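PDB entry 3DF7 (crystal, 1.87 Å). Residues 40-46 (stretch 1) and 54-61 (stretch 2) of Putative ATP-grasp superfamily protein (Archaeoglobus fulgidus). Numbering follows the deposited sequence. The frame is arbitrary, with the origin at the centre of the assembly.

Stretch 1, residues 40-46: EITGFVR
Stretch 2 54-61: TLPVDSMD

The two stretches meet through a single beta bridge, Val45 with Val57, flanked by side-chain packing. Stretch 1 enters as a strand from Glu40 and continues in extended form; stretch 2 is an extended loop that turns into a 3-10 segment at Met60. From Ile41 CA to Arg46 CA and from Leu55 CA to Met60 CA the end-to-end directions lie 61° apart, so the segments run obliquely. The register sets Phe44 CA 5.1 Å from Pro56 CA and Val45 CA 5.0 Å from Val57 CA, and the contact buries 479 Å² in all.

Two backbone hydrogen bonds define the bridge. Val45 N donates to Pro56 O at 3.1 Å (149° at the hydrogen), and Asp58 N donates to Val45 O at 3.2 Å (155°). Val45 thus uses both its polar backbone atoms, while Val57 sits between the two partners. The same oxygens receive CA-H...O contacts: Phe44 CA lies 3.1 Å from Pro56 O, and Val57 CA 3.3 Å from Val45 O. Pro56 has no amide hydrogen to give, but its carbonyl is a good acceptor; its ring, C-gamma endo, brings Pro56 CD within 3.3 Å of Gly43 O.

Gly43 has phi/psi of 144/-168, where a CB would jam against the carbonyl oxygen of Thr42; the backbone alone calls for glycine. The next residues return to the beta region, Phe44 at -152/167 and Val45 at -133/163, with Pro56 at -76/163 and Val57 at -93/135 across from them, and Leu55 at -137/157 just before.

Leu55 points its CA-to-CB bond toward stretch 1. In its m,t rotamer (chi1 -70°, chi2 170°) the forked end reaches several partners: Leu55 CD2 is 3.8 Å from Gly43 O and 4.4 Å from Ile41 CG2, and Leu55 CD1 is 4.3 Å from Val45 CG1. Ile41, m,m, starts toward stretch 2 but its end leads away, so its packing here is slight. Val45, at chi1 -60° (m), also sets CG2 4.5 Å from CG2 of Val57, which is t at 173°. Branched at CB, both valines suit an extended backbone.

Phe44 has the largest area covered by the other stretch. Its CB leaves sideways, and chi1 53° (p) with chi2 84° lays the flat ring along the backbone from Asp58 to Met60. Phe44 CB comes 3.5 Å from Asp58 CB, Phe44 CD1 3.4 Å from Asp58 O and Phe44 CZ 3.6 Å from Met60 CA; Ser59 O lies over one ring face. Met60, a selenomethionine (p,t,m), offers CB at 4.3 Å from Phe44 CE1, but its end, with SE, leads away.

Two side-chain hydrogen bonds within stretch 2 accompany its entry into the 3-10 segment. Asp58, t at -153°, accepts from Ser59 N through OD1 at 2.6 Å, while its OD2 is bonded elsewhere in the structure. Ser59, also t (162°), points its CB away from stretch 1, and its OG accepts from Asp61 N at 3.0 Å. Arg46 (m,t,p) likewise directs its CB away.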

# COMPACT_ATOMS: atom_id res chain seq x y z
N GLU A 40 3.80 -7.38 20.86
CA GLU A 40 4.79 -6.55 21.51
C GLU A 40 5.68 -6.21 20.32
O GLU A 40 6.30 -7.09 19.72
CB GLU A 40 5.56 -7.34 22.56
CG GLU A 40 6.83 -6.65 23.02
CD GLU A 40 7.19 -6.98 24.45
OE1 GLU A 40 6.75 -8.04 24.95
OE2 GLU A 40 7.92 -6.18 25.08
N ILE A 41 5.72 -4.93 19.97
CA ILE A 41 6.50 -4.49 18.82
C ILE A 41 8.01 -4.50 19.06
O ILE A 41 8.49 -4.03 20.09
CB ILE A 41 6.10 -3.06 18.39
CG1 ILE A 41 4.59 -2.98 18.17
CG2 ILE A 41 6.84 -2.68 17.11
CD1 ILE A 41 4.06 -3.98 17.15
N THR A 42 8.74 -5.06 18.11
CA THR A 42 10.19 -5.09 18.17
C THR A 42 10.62 -4.39 16.89
O THR A 42 9.87 -4.33 15.92
CB THR A 42 10.75 -6.52 18.16
OG1 THR A 42 10.40 -7.16 16.93
CG2 THR A 42 10.19 -7.32 19.33
N GLY A 43 11.83 -3.83 16.89
CA GLY A 43 12.30 -3.14 15.71
C GLY A 43 13.12 -1.92 16.06
O GLY A 43 13.50 -1.73 17.22
N PHE A 44 13.38 -1.08 15.06
CA PHE A 44 14.21 0.10 15.24
C PHE A 44 13.80 1.19 14.25
O PHE A 44 13.06 0.93 13.30
CB PHE A 44 15.66 -0.28 14.99
CG PHE A 44 15.87 -0.97 13.66
CD1 PHE A 44 16.03 -0.24 12.49
CD2 PHE A 44 15.80 -2.36 13.58
CE1 PHE A 44 16.12 -0.88 11.25
CE2 PHE A 44 15.88 -3.01 12.34
CZ PHE A 44 16.04 -2.27 11.18
N VAL A 45 14.27 2.40 14.48
CA VAL A 45 13.96 3.51 13.58
C VAL A 45 15.24 4.27 13.25
O VAL A 45 16.26 4.12 13.92
CB VAL A 45 12.94 4.48 14.21
CG1 VAL A 45 11.65 3.74 14.51
CG2 VAL A 45 13.51 5.13 15.47
N ARG A 46 15.18 5.08 12.19
CA ARG A 46 16.32 5.88 11.79
C ARG A 46 16.49 6.98 12.84
O ARG A 46 15.55 7.32 13.56
CB ARG A 46 16.08 6.52 10.42
CG ARG A 46 16.12 5.53 9.25
CD ARG A 46 15.70 6.21 7.96
NE ARG A 46 16.44 7.45 7.70
CZ ARG A 46 17.72 7.50 7.35
NH1 ARG A 46 18.42 6.39 7.19
NH2 ARG A 46 18.29 8.68 7.14
N THR A 54 8.84 4.70 20.68
CA THR A 54 9.45 4.04 21.82
C THR A 54 10.19 2.79 21.35
O THR A 54 9.90 1.68 21.78
CB THR A 54 8.39 3.67 22.87
OG1 THR A 54 7.27 3.05 22.23
CG2 THR A 54 7.92 4.93 23.60
N LEU A 55 11.13 3.00 20.43
CA LEU A 55 11.95 1.92 19.88
C LEU A 55 13.38 2.43 19.80
O LEU A 55 13.62 3.64 19.76
CB LEU A 55 11.47 1.54 18.48
CG LEU A 55 10.13 0.81 18.37
CD1 LEU A 55 9.70 0.74 16.91
CD2 LEU A 55 10.27 -0.58 18.96
N PRO A 56 14.36 1.52 19.79
CA PRO A 56 15.75 1.97 19.71
C PRO A 56 16.09 2.42 18.29
O PRO A 56 15.37 2.10 17.34
CB PRO A 56 16.54 0.73 20.12
CG PRO A 56 15.70 -0.38 19.55
CD PRO A 56 14.29 0.05 19.93
N VAL A 57 17.18 3.16 18.17
CA VAL A 57 17.66 3.63 16.88
C VAL A 57 18.67 2.60 16.39
O VAL A 57 19.51 2.14 17.17
CB VAL A 57 18.38 5.01 17.02
CG1 VAL A 57 19.02 5.41 15.70
CG2 VAL A 57 17.39 6.06 17.48
N ASP A 58 18.59 2.22 15.12
CA ASP A 58 19.53 1.25 14.59
C ASP A 58 19.51 1.30 13.06
O ASP A 58 18.66 1.97 12.47
CB ASP A 58 19.17 -0.17 15.05
CG ASP A 58 20.37 -1.10 15.12
OD1 ASP A 58 21.40 -0.81 14.46
OD2 ASP A 58 20.29 -2.12 15.83
N SER A 59 20.46 0.60 12.45
CA SER A 59 20.57 0.53 11.00
C SER A 59 19.87 -0.71 10.48
O SER A 59 19.91 -1.77 11.11
CB SER A 59 22.05 0.48 10.59
OG SER A 59 22.19 0.01 9.26
N MSE A 60 19.25 -0.59 9.31
CA MSE A 60 18.58 -1.74 8.71
C MSE A 60 19.60 -2.86 8.47
O MSE A 60 19.23 -4.02 8.31
CB MSE A 60 17.91 -1.34 7.40
CG MSE A 60 18.87 -0.90 6.30
SE MSE A 60 17.90 -0.44 4.68
CE MSE A 60 17.49 -2.23 4.06
N ASP A 61 20.88 -2.50 8.43
CA ASP A 61 21.92 -3.50 8.21
C ASP A 61 21.95 -4.51 9.37
O ASP A 61 22.54 -5.58 9.25
CB ASP A 61 23.30 -2.83 8.09
CG ASP A 61 23.46 -2.08 6.78
OD1 ASP A 61 24.56 -1.55 6.53
OD2 ASP A 61 22.48 -2.02 6.02